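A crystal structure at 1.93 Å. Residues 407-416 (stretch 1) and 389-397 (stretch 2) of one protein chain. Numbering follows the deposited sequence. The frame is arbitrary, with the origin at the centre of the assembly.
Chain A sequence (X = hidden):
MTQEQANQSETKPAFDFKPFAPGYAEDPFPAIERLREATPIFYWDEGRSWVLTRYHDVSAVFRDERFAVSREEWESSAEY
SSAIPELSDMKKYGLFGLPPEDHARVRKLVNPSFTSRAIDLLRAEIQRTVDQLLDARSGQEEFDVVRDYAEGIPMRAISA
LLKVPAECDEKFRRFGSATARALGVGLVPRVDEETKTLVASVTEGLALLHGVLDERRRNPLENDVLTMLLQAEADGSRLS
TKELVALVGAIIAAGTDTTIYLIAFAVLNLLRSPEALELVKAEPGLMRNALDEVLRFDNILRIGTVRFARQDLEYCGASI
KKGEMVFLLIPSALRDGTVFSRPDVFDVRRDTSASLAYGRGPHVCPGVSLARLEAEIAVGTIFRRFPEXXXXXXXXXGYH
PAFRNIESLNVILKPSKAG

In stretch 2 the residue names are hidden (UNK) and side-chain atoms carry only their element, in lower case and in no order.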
# COMPACT_ATOMS: atom_id res chain seq x y z
N GLU A 407 -3.86 -10.13 -10.66
CA GLU A 407 -4.81 -11.13 -10.23
C GLU A 407 -4.19 -12.53 -10.20
O GLU A 407 -4.56 -13.35 -9.36
CB GLU A 407 -6.05 -11.10 -11.13
CG GLU A 407 -6.83 -9.80 -11.00
CD GLU A 407 -8.04 -9.73 -11.93
OE1 GLU A 407 -8.97 -8.98 -11.60
OE2 GLU A 407 -8.05 -10.40 -12.97
N SER A 408 -3.27 -12.79 -11.12
CA SER A 408 -2.58 -14.07 -11.18
C SER A 408 -1.18 -13.89 -11.78
O SER A 408 -0.97 -13.10 -12.69
CB SER A 408 -3.39 -15.11 -11.98
OG SER A 408 -3.54 -14.70 -13.33
N LEU A 409 -0.22 -14.62 -11.21
CA LEU A 409 1.15 -14.63 -11.67
C LEU A 409 1.59 -16.09 -11.68
O LEU A 409 2.08 -16.62 -10.68
CB LEU A 409 2.03 -13.81 -10.72
CG LEU A 409 3.52 -13.69 -11.06
CD1 LEU A 409 3.71 -13.34 -12.52
CD2 LEU A 409 4.23 -12.67 -10.15
N ASN A 410 1.38 -16.75 -12.81
CA ASN A 410 1.58 -18.19 -12.90
C ASN A 410 3.00 -18.53 -13.30
O ASN A 410 3.52 -18.01 -14.29
CB ASN A 410 0.56 -18.82 -13.85
CG ASN A 410 -0.79 -19.03 -13.20
OD1 ASN A 410 -1.77 -18.35 -13.54
ND2 ASN A 410 -0.86 -19.95 -12.24
N VAL A 411 3.63 -19.40 -12.52
CA VAL A 411 5.01 -19.76 -12.76
C VAL A 411 5.19 -21.27 -12.73
O VAL A 411 4.31 -22.01 -12.27
CB VAL A 411 5.96 -19.15 -11.70
CG1 VAL A 411 5.83 -17.63 -11.67
CG2 VAL A 411 5.69 -19.74 -10.31
N ILE A 412 6.34 -21.71 -13.23
CA ILE A 412 6.78 -23.08 -13.08
C ILE A 412 8.02 -23.04 -12.20
O ILE A 412 9.04 -22.47 -12.59
CB ILE A 412 7.13 -23.69 -14.45
CG1 ILE A 412 5.91 -23.63 -15.38
CG2 ILE A 412 7.63 -25.12 -14.28
CD1 ILE A 412 6.27 -23.41 -16.84
N LEU A 413 7.92 -23.63 -11.02
CA LEU A 413 8.99 -23.51 -10.04
C LEU A 413 10.27 -24.24 -10.46
O LEU A 413 11.35 -23.66 -10.46
CB LEU A 413 8.51 -23.96 -8.66
CG LEU A 413 7.43 -23.06 -8.05
CD1 LEU A 413 6.79 -23.73 -6.85
CD2 LEU A 413 7.99 -21.68 -7.67
N LYS A 414 10.14 -25.52 -10.82
CA LYS A 414 11.30 -26.28 -11.29
C LYS A 414 11.06 -26.81 -12.70
O LYS A 414 10.60 -27.93 -12.88
CB LYS A 414 11.63 -27.44 -10.34
CG LYS A 414 10.86 -27.44 -9.02
CD LYS A 414 11.22 -28.65 -8.16
CE LYS A 414 12.52 -28.42 -7.38
NZ LYS A 414 13.16 -29.72 -6.98
N PRO A 415 11.38 -25.99 -13.70
CA PRO A 415 11.14 -26.34 -15.11
C PRO A 415 12.09 -27.42 -15.61
O PRO A 415 13.25 -27.45 -15.17
CB PRO A 415 11.39 -25.03 -15.86
CG PRO A 415 11.51 -23.97 -14.80
CD PRO A 415 12.01 -24.66 -13.57
N SER A 416 11.61 -28.27 -16.51
CA SER A 416 12.43 -29.30 -17.15
C SER A 416 11.60 -30.16 -18.10
O SER A 416 10.41 -29.93 -18.32
CB SER A 416 13.13 -30.18 -16.12
OG SER A 416 14.36 -30.68 -16.64
N UNK A 389 13.03 -20.85 -11.34
CA UNK A 389 11.64 -20.45 -11.57
C UNK A 389 11.48 -19.63 -12.85
O UNK A 389 12.29 -18.76 -13.14
c UNK A 389 10.45 -18.53 -7.89
c UNK A 389 11.13 -19.63 -10.37
s UNK A 389 9.20 -18.10 -9.07
c UNK A 389 9.67 -19.18 -10.47
N UNK A 390 10.42 -19.91 -13.61
CA UNK A 390 10.15 -19.19 -14.85
C UNK A 390 8.69 -18.81 -14.95
O UNK A 390 7.82 -19.52 -14.46
c UNK A 390 12.25 -20.36 -17.85
c UNK A 390 11.45 -21.48 -18.51
c UNK A 390 11.97 -20.25 -16.35
c UNK A 390 10.49 -20.07 -16.07
n UNK A 390 11.97 -21.79 -19.89
N UNK A 391 8.42 -17.68 -15.60
CA UNK A 391 7.07 -17.25 -15.95
C UNK A 391 6.39 -18.25 -16.89
O UNK A 391 6.91 -18.53 -17.97
c UNK A 391 6.15 -13.64 -17.14
c UNK A 391 4.96 -15.20 -15.56
c UNK A 391 7.12 -15.89 -16.64
c UNK A 391 6.31 -14.73 -16.08
N UNK A 392 5.22 -18.76 -16.50
CA UNK A 392 4.48 -19.67 -17.37
C UNK A 392 3.80 -18.92 -18.50
O UNK A 392 3.75 -19.39 -19.63
n UNK A 392 0.23 -24.23 -16.56
c UNK A 392 2.99 -21.74 -17.31
c UNK A 392 1.28 -23.56 -17.40
c UNK A 392 3.44 -20.48 -16.58
c UNK A 392 1.61 -22.18 -16.86
N UNK A 393 3.29 -17.73 -18.18
CA UNK A 393 2.58 -16.91 -19.15
C UNK A 393 2.26 -15.55 -18.55
O UNK A 393 2.39 -15.36 -17.34
o UNK A 393 -0.41 -17.09 -16.69
o UNK A 393 -0.50 -19.03 -17.72
c UNK A 393 0.02 -17.10 -19.02
c UNK A 393 -0.32 -17.79 -17.72
c UNK A 393 1.31 -17.62 -19.64
N UNK A 394 1.84 -14.61 -19.39
CA UNK A 394 1.62 -13.23 -18.98
C UNK A 394 0.71 -13.12 -17.76
O UNK A 394 -0.37 -13.74 -17.71
o UNK A 394 1.45 -12.96 -21.40
c UNK A 394 1.62 -11.01 -20.17
c UNK A 394 1.02 -12.41 -20.15
N UNK A 395 1.14 -12.34 -16.77
CA UNK A 395 0.30 -12.08 -15.60
C UNK A 395 -1.00 -11.41 -15.99
O UNK A 395 -1.05 -10.66 -16.96
c UNK A 395 1.16 -11.13 -14.75
c UNK A 395 2.17 -10.57 -15.70
c UNK A 395 2.44 -11.65 -16.71
N UNK A 396 -2.05 -11.68 -15.24
CA UNK A 396 -3.34 -11.03 -15.46
C UNK A 396 -3.53 -9.86 -14.48
O UNK A 396 -3.32 -10.01 -13.27
c UNK A 396 -4.33 -13.17 -16.39
c UNK A 396 -4.50 -12.06 -15.34
c UNK A 396 -5.88 -11.39 -15.44
N UNK A 397 -3.93 -8.70 -15.01
CA UNK A 397 -4.14 -7.50 -14.19
C UNK A 397 -5.64 -7.20 -14.10
O UNK A 397 -6.41 -7.61 -14.98
c UNK A 397 0.09 -5.85 -13.27
c UNK A 397 -1.29 -5.77 -13.47
c UNK A 397 0.89 -6.52 -14.18
c UNK A 397 -1.88 -6.37 -14.57
c UNK A 397 -3.38 -6.31 -14.78
c UNK A 397 0.31 -7.12 -15.27
c UNK A 397 -1.07 -7.05 -15.47
O HOH W 1 0.81 -15.46 -14.93

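Position 389 carries four side-chain atoms in an unbranched line: two carbons, a sulfur and a last carbon. The second carbon packs on Val411 and the last carbon on Leu413. A thioether chain of this kind is methionine, so this is Met389. CG of Met389 lies 3.9 Å from CB of Val411, and CE of Met389 lies 4.0 Å from CD2 of Leu413. The backbone adds a CA-H...O contact from CA of Met389 to O of Ile412, at 3.4 Å.

Position 390 has four carbons in a row ending in nitrogen. The second carbon nears Pro415, and the backbone pairs fully with Ile412. That is lysine, Lys390. Its CG comes within 4.1 Å of CG of Pro415. N of Lys390 donates to O of Ile412 at 3.1 Å, and N of Ile412 donates to O of Lys390 at 2.9 Å.

Position 391 has four carbons, forked at the second. The CA-to-CB bond points away from stretch 1, but the end comes nearer and touches Leu409. This is leucine, Leu391. CD2 of Leu391 rests 3.8 Å from CD1 of Leu409.

Position 392 again shows four carbons in a row and a terminal nitrogen. The second carbon touches Ile412, while the end of the chain leads away. It is Lys392. Its N donates to O of Asn410 at 2.9 Å. Its CG lies 3.7 Å from CD1 of Ile412.

Position 393 has three carbons, the third carrying two oxygens. One oxygen reaches Asn410 through water 1. The carboxylate at this length marks glutamate, Glu393. Its OE2 accepts a hydrogen bond from water 1 at 2.7 Å, and the same water accepts from N of Asn410 at 2.5 Å.

Position 394 has one carbon bearing an oxygen and a carbon. Its CA-to-CB bond points away from stretch 1, and the residue makes no contact with it. This is threonine, Thr394.

Position 395 has three carbons closing a ring onto the backbone N. The ring touches Leu409. This is Pro395. Its CB lies 4.0 Å from CD1 of Leu409.

Position 396 has one carbon carrying two more. It meets Ser408 and Glu407. Hence Val396. Its N donates to O of Ser408 at 3.1 Å, and its O accepts from N of Glu407 at 2.7 Å. Its CB is 3.5 Å from OG of Ser408.

Position 397 has one carbon followed by a six-carbon ring. The CA-to-CB bond points away from stretch 1. This is Phe397.

Two short antiparallel ladders hold the stretches together. Their register differs by two, and loops separate them. Five backbone hydrogen bonds set the pairing. Leu409 bridges the interval by touching both Leu391 and Pro395, while water 1 links Asn410 to Glu393.

Stretch 2 (389-397) MKLKETPVF
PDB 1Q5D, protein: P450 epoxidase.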